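Poly-beta-hydroxybuterate polymerase (Cupriavidus necator, PDB 5T6O) polymerises hydroxybutyryl units into polyhydroxybutyrate without a template, probably by acyl transfer, the present chain being the catalytic domain of this class I synthase. Local coordinates at residues A[43-47]-A[118-124]; A[300-306]-A[321-327]. The protein carries 1 engineered substitution. All coordinates share one frame. Numbering follows the deposited sequence.

Interaction 1 of 2, residues A[43-47]-A[118-124]. Engineered in segment 118-124: Ala119 (natural residue Cys).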
loop_
_atom_site.group_PDB
_atom_site.type_symbol
_atom_site.label_atom_id
_atom_site.label_comp_id
_atom_site.label_asym_id
_atom_site.label_seq_id
_atom_site.Cartn_x
_atom_site.Cartn_y
_atom_site.Cartn_z
ATOM N N VAL A 43 10.139 22.205 -22.973
ATOM C CA VAL A 43 8.685 22.168 -23.130
ATOM C C VAL A 43 8.067 21.957 -21.752
ATOM O O VAL A 43 8.020 20.825 -21.248
ATOM C CB VAL A 43 8.240 21.076 -24.115
ATOM C CG1 VAL A 43 6.693 21.080 -24.265
ATOM C CG2 VAL A 43 8.919 21.284 -25.479
ATOM N N PRO A 44 7.611 23.022 -21.108
ATOM C CA PRO A 44 7.024 22.911 -19.781
ATOM C C PRO A 44 5.586 22.433 -19.863
ATOM O O PRO A 44 5.003 22.375 -20.954
ATOM C CB PRO A 44 7.098 24.350 -19.241
ATOM C CG PRO A 44 7.858 25.149 -20.311
ATOM C CD PRO A 44 7.668 24.411 -21.578
ATOM N N PRO A 45 4.973 22.085 -18.733
ATOM C CA PRO A 45 3.540 21.756 -18.748
ATOM C C PRO A 45 2.699 22.954 -19.161
ATOM O O PRO A 45 3.085 24.110 -18.963
ATOM C CB PRO A 45 3.252 21.364 -17.292
ATOM C CG PRO A 45 4.335 22.102 -16.491
ATOM C CD PRO A 45 5.549 22.001 -17.377
ATOM N N CYS A 46 1.535 22.668 -19.739
ATOM C CA CYS A 46 0.512 23.692 -19.939
ATOM C C CYS A 46 -0.568 23.628 -18.868
ATOM O O CYS A 46 -1.547 24.384 -18.930
ATOM C CB CYS A 46 -0.103 23.566 -21.333
ATOM S SG CYS A 46 -0.781 21.911 -21.703
ATOM N N ILE A 47 -0.396 22.734 -17.899
ATOM C CA ILE A 47 -1.130 22.729 -16.638
ATOM C C ILE A 47 -0.292 23.527 -15.642
ATOM O O ILE A 47 0.829 23.131 -15.322
ATOM C CB ILE A 47 -1.370 21.284 -16.171
ATOM C CG1 ILE A 47 -2.288 20.576 -17.185
ATOM C CG2 ILE A 47 -1.914 21.236 -14.749
ATOM C CD1 ILE A 47 -2.352 19.052 -17.027
ATOM N N PHE A 118 8.834 18.604 -19.043
ATOM C CA PHE A 118 8.536 18.475 -17.615
ATOM C C PHE A 118 7.054 18.174 -17.460
ATOM O O PHE A 118 6.218 18.918 -17.977
ATOM C CB PHE A 118 8.903 19.752 -16.847
ATOM C CG PHE A 118 8.471 19.727 -15.393
ATOM C CD1 PHE A 118 8.832 18.674 -14.570
ATOM C CD2 PHE A 118 7.727 20.762 -14.849
ATOM C CE1 PHE A 118 8.458 18.644 -13.240
ATOM C CE2 PHE A 118 7.340 20.735 -13.516
ATOM C CZ PHE A 118 7.708 19.677 -12.709
ATOM N N ALA A 119 6.730 17.080 -16.768
ATOM C CA ALA A 119 5.327 16.725 -16.461
ATOM C C ALA A 119 4.584 16.568 -17.785
ATOM O O ALA A 119 5.101 15.907 -18.699
ATOM C CB ALA A 119 4.742 17.750 -15.508
ATOM N N VAL A 120 3.396 17.156 -17.955
ATOM C CA VAL A 120 2.689 16.939 -19.214
ATOM C C VAL A 120 3.474 17.502 -20.402
ATOM O O VAL A 120 3.299 17.031 -21.530
ATOM C CB VAL A 120 1.254 17.517 -19.164
ATOM C CG1 VAL A 120 1.262 19.042 -19.176
ATOM C CG2 VAL A 120 0.450 16.964 -20.334
ATOM N N GLY A 121 4.368 18.479 -20.172
ATOM C CA GLY A 121 5.279 18.891 -21.233
ATOM C C GLY A 121 6.105 17.736 -21.772
ATOM O O GLY A 121 6.401 17.680 -22.971
ATOM N N GLY A 122 6.463 16.787 -20.907
ATOM C CA GLY A 122 7.213 15.633 -21.366
ATOM C C GLY A 122 6.358 14.690 -22.183
ATOM O O GLY A 122 6.831 14.098 -23.163
ATOM N N THR A 123 5.093 14.524 -21.778
ATOM C CA THR A 123 4.160 13.726 -22.564
ATOM C C THR A 123 3.933 14.371 -23.924
ATOM O O THR A 123 3.964 13.696 -24.959
ATOM C CB THR A 123 2.833 13.580 -21.811
ATOM O OG1 THR A 123 3.089 13.222 -20.444
ATOM C CG2 THR A 123 1.953 12.516 -22.465
ATOM N N ILE A 124 3.711 15.687 -23.929
ATOM C CA ILE A 124 3.533 16.437 -25.170
ATOM C C ILE A 124 4.763 16.305 -26.058
ATOM O O ILE A 124 4.659 15.980 -27.247
ATOM C CB ILE A 124 3.227 17.912 -24.854
ATOM C CG1 ILE A 124 1.814 18.055 -24.286
ATOM C CG2 ILE A 124 3.407 18.785 -26.102
ATOM C CD1 ILE A 124 1.545 19.418 -23.590
#

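Interaction 2 of 2, residues A[300-306]-A[321-327]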
loop_
_atom_site.group_PDB
_atom_site.type_symbol
_atom_site.label_atom_id
_atom_site.label_comp_id
_atom_site.label_asym_id
_atom_site.label_seq_id
_atom_site.Cartn_x
_atom_site.Cartn_y
_atom_site.Cartn_z
ATOM N N ARG A 300 19.031 6.605 -19.470
ATOM C CA ARG A 300 19.543 6.789 -18.118
ATOM C C ARG A 300 18.360 7.124 -17.231
ATOM O O ARG A 300 17.532 7.966 -17.600
ATOM C CB ARG A 300 20.587 7.909 -18.065
ATOM C CG ARG A 300 21.136 8.192 -16.664
ATOM C CD ARG A 300 22.449 8.969 -16.749
ATOM N NE ARG A 300 23.070 9.190 -15.439
ATOM C CZ ARG A 300 23.771 8.278 -14.777
ATOM N NH1 ARG A 300 23.945 7.064 -15.288
ATOM N NH2 ARG A 300 24.304 8.577 -13.599
ATOM N N PHE A 301 18.243 6.447 -16.089
ATOM C CA PHE A 301 17.198 6.782 -15.127
ATOM C C PHE A 301 17.840 7.266 -13.836
ATOM O O PHE A 301 18.766 6.628 -13.322
ATOM C CB PHE A 301 16.272 5.605 -14.822
ATOM C CG PHE A 301 15.107 5.998 -13.952
ATOM C CD1 PHE A 301 13.947 6.501 -14.524
ATOM C CD2 PHE A 301 15.189 5.905 -12.570
ATOM C CE1 PHE A 301 12.886 6.890 -13.726
ATOM C CE2 PHE A 301 14.132 6.289 -11.763
ATOM C CZ PHE A 301 12.978 6.785 -12.347
ATOM N N VAL A 302 17.340 8.381 -13.307
ATOM C CA VAL A 302 17.878 8.976 -12.090
ATOM C C VAL A 302 16.710 9.342 -11.188
ATOM O O VAL A 302 15.719 9.917 -11.647
ATOM C CB VAL A 302 18.764 10.198 -12.393
ATOM C CG1 VAL A 302 19.179 10.892 -11.102
ATOM C CG2 VAL A 302 19.991 9.769 -13.196
ATOM N N LEU A 303 16.814 8.972 -9.916
ATOM C CA LEU A 303 15.777 9.188 -8.916
ATOM C C LEU A 303 16.255 10.253 -7.937
ATOM O O LEU A 303 17.293 10.075 -7.294
ATOM C CB LEU A 303 15.491 7.884 -8.170
ATOM C CG LEU A 303 14.372 7.848 -7.133
ATOM C CD1 LEU A 303 13.056 8.184 -7.803
ATOM C CD2 LEU A 303 14.321 6.448 -6.502
ATOM N N GLY A 304 15.511 11.351 -7.832
ATOM C CA GLY A 304 15.798 12.364 -6.834
ATOM C C GLY A 304 14.991 12.120 -5.575
ATOM O O GLY A 304 13.903 11.571 -5.619
ATOM N N ALA A 305 15.541 12.531 -4.435
ATOM C CA ALA A 305 14.774 12.444 -3.204
ATOM C C ALA A 305 13.681 13.516 -3.180
ATOM O O ALA A 305 13.741 14.511 -3.908
ATOM C CB ALA A 305 15.687 12.600 -1.984
ATOM N N SER A 306 12.652 13.263 -2.357
ATOM C CA SER A 306 11.581 14.194 -1.985
ATOM C C SER A 306 10.442 14.253 -3.008
ATOM O O SER A 306 10.299 13.354 -3.845
ATOM C CB SER A 306 12.145 15.603 -1.721
ATOM O OG SER A 306 11.229 16.367 -0.940
ATOM N N ARG A 321 19.491 17.363 0.093
ATOM C CA ARG A 321 18.844 16.125 -0.340
ATOM C C ARG A 321 19.846 15.136 -0.925
ATOM O O ARG A 321 21.026 15.157 -0.558
ATOM C CB ARG A 321 17.715 16.414 -1.333
ATOM C CG ARG A 321 16.780 17.562 -0.878
ATOM C CD ARG A 321 15.461 17.583 -1.619
ATOM N NE ARG A 321 14.592 18.637 -1.096
ATOM C CZ ARG A 321 13.879 18.537 0.019
ATOM N NH1 ARG A 321 13.911 17.425 0.743
ATOM N NH2 ARG A 321 13.135 19.561 0.415
ATOM N N SER A 322 19.382 14.267 -1.820
ATOM C CA SER A 322 20.210 13.212 -2.389
ATOM C C SER A 322 19.540 12.724 -3.670
ATOM O O SER A 322 18.455 13.188 -4.037
ATOM C CB SER A 322 20.404 12.079 -1.376
ATOM O OG SER A 322 19.160 11.508 -1.001
ATOM N N HIS A 323 20.194 11.777 -4.347
ATOM C CA HIS A 323 19.632 11.159 -5.545
ATOM C C HIS A 323 20.296 9.802 -5.746
ATOM O O HIS A 323 21.394 9.550 -5.243
ATOM C CB HIS A 323 19.818 12.053 -6.782
ATOM C CG HIS A 323 21.254 12.272 -7.154
ATOM N ND1 HIS A 323 22.070 13.170 -6.496
ATOM C CD2 HIS A 323 22.020 11.705 -8.119
ATOM C CE1 HIS A 323 23.274 13.151 -7.044
ATOM N NE2 HIS A 323 23.271 12.266 -8.029
ATOM N N TRP A 324 19.610 8.921 -6.473
ATOM C CA TRP A 324 20.097 7.562 -6.718
ATOM C C TRP A 324 20.431 7.359 -8.192
ATOM O O TRP A 324 19.719 7.856 -9.070
ATOM C CB TRP A 324 19.053 6.506 -6.330
ATOM C CG TRP A 324 18.779 6.347 -4.866
ATOM C CD1 TRP A 324 19.278 5.375 -4.030
ATOM C CD2 TRP A 324 17.909 7.157 -4.070
ATOM N NE1 TRP A 324 18.771 5.544 -2.760
ATOM C CE2 TRP A 324 17.935 6.632 -2.757
ATOM C CE3 TRP A 324 17.117 8.283 -4.338
ATOM C CZ2 TRP A 324 17.203 7.199 -1.715
ATOM C CZ3 TRP A 324 16.381 8.838 -3.303
ATOM C CH2 TRP A 324 16.432 8.295 -2.004
ATOM N N THR A 325 21.486 6.580 -8.467
ATOM C CA THR A 325 21.808 6.177 -9.826
ATOM C C THR A 325 21.981 4.665 -9.886
ATOM O O THR A 325 22.358 4.019 -8.900
ATOM C CB THR A 325 23.095 6.849 -10.361
ATOM O OG1 THR A 325 24.222 6.446 -9.570
ATOM C CG2 THR A 325 22.969 8.387 -10.358
ATOM N N ASN A 326 21.701 4.112 -11.063
ATOM C CA ASN A 326 21.959 2.701 -11.347
ATOM C C ASN A 326 21.955 2.547 -12.859
ATOM O O ASN A 326 20.953 2.863 -13.505
ATOM C CB ASN A 326 20.903 1.801 -10.687
ATOM C CG ASN A 326 21.174 0.303 -10.888
ATOM O OD1 ASN A 326 22.128 -0.096 -11.560
ATOM N ND2 ASN A 326 20.330 -0.532 -10.279
ATOM N N ASP A 327 23.075 2.083 -13.425
ATOM C CA ASP A 327 23.182 1.937 -14.874
ATOM C C ASP A 327 22.385 0.752 -15.400
ATOM O O ASP A 327 22.003 0.757 -16.575
ATOM C CB ASP A 327 24.649 1.797 -15.287
ATOM C CG ASP A 327 25.414 3.103 -15.173
ATOM O OD1 ASP A 327 24.836 4.100 -14.686
ATOM O OD2 ASP A 327 26.604 3.133 -15.561
HETATM O O HOH W 1 25.947 6.012 -12.687
HETATM O O HOH W 2 21.358 6.126 -13.211
HETATM O O HOH W 3 20.529 4.603 -15.586
#

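Interaction 1 of 2, residues A[43-47]-A[118-124]
Phe118, the last residue of strand 113-118, donates its N-H to Val43 O (N to O 3.2 Å, 152° at the hydrogen). Val43 also pairs through its backbone with Leu116, so this is the last bond of the parallel pairing between the strands 40-43 and 113-118. Phe118 CD2 lies 3.6 Å from Pro45 CD. Ala119, an engineered replacement of the natural Cys, occupies the N-cap of helix 120-134, and its phi/psi of 59°/-133° makes the abrupt strand-to-helix turn of a nucleophile elbow. In the alpha/beta hydrolase fold this is the position of the catalytic nucleophile, consistent with a cysteine there in the natural enzyme, and the loop that follows strand 40-43 is where relatives form part of the oxyanion hole. Val120 CG1 packs on that loop, 3.6 Å from Pro45 CB and 4.2 Å from Ile47 CD1; Trp236 and Tyr240 of helix 234-246 also touch Val120. Gly121 allows the closest backbone approach, its CA 4.2 Å from Pro45 CA and 3.4 Å from Val43 O in a CA-H...O contact; a CB here would collide with Val43 O at 2.1 Å. Ile124 N donates to Val120 O (2.8 Å), one helical turn back; Ile124 CD1 meets Cys46 SG at 3.9 Å, and Ile124 CG2 lies 4.4 Å from Val43 CG1.

Interaction 2 of 2, residues A[300-306]-A[321-327]
Trp324 lays its six-membered ring beside Leu303 and the chain that follows: CE3 is 3.9 Å from Leu303 CG and CZ3 is 4.0 Å from Ala305 CB, with Gly304 C and Ala305 CA at the ring edge. Trp336 and Leu337 of helix 333-339 cover both side chains. The backbones beneath are tied by Trp324 N to Leu303 O (2.7 Å) and Leu303 N to Trp324 O (3.2 Å), and Ala305 N adds a bond to Ser322 O at 3.0 Å. This antiparallel pairing, at 155° between strand directions, extends the alpha/beta hydrolase sheet beyond strand 299-304, which itself runs parallel to strand 272-277. On the face opposite Leu303 and Trp324, Val302 CG1 lies 4.2 Å from His323 CD2 and Val302 CG2 4.3 Å from Thr325 CG2; Gly304 CA lies 4.0 Å from His323 CB. Toward Arg300 the strands splay and water fills the gap: one molecule joins Phe301 O (2.6 Å) to Asn326 N (3.0 Å), another Phe301 N (3.0 Å) to Asn326 O (2.7 Å). Arg300 NH1 closes this end with a salt bridge to Asp327 OD1 at 3.2 Å, while its NH2 pairs with Asp350. At the far end Arg321 NH1 forms a salt bridge with Glu342 of the third subunit.

In the fold
Interaction 1 sits at the C-terminal ends of strands 40-43 and 113-118, interaction 2 joins strands 299-304 and 322-325 of the same sheet; strands 140-146 and 272-277 lie between. Their centres are about 21 Å and their nearest atoms about 11 Å apart. The centre of interaction 1, at the probable nucleophile position, is about 3 Å, and that of interaction 2, towards the sheet margin and other subunits, about 18 Å from the centre of the chain. Interaction 2 probably relates to catalysis through the end of segment 300-306: in this fold the catalytic histidine follows the strand equivalent to 299-304, so the turn towards helix 308-312 probably leads to the active site. Ser306 CA is 15.6 Å from Ala119 CB.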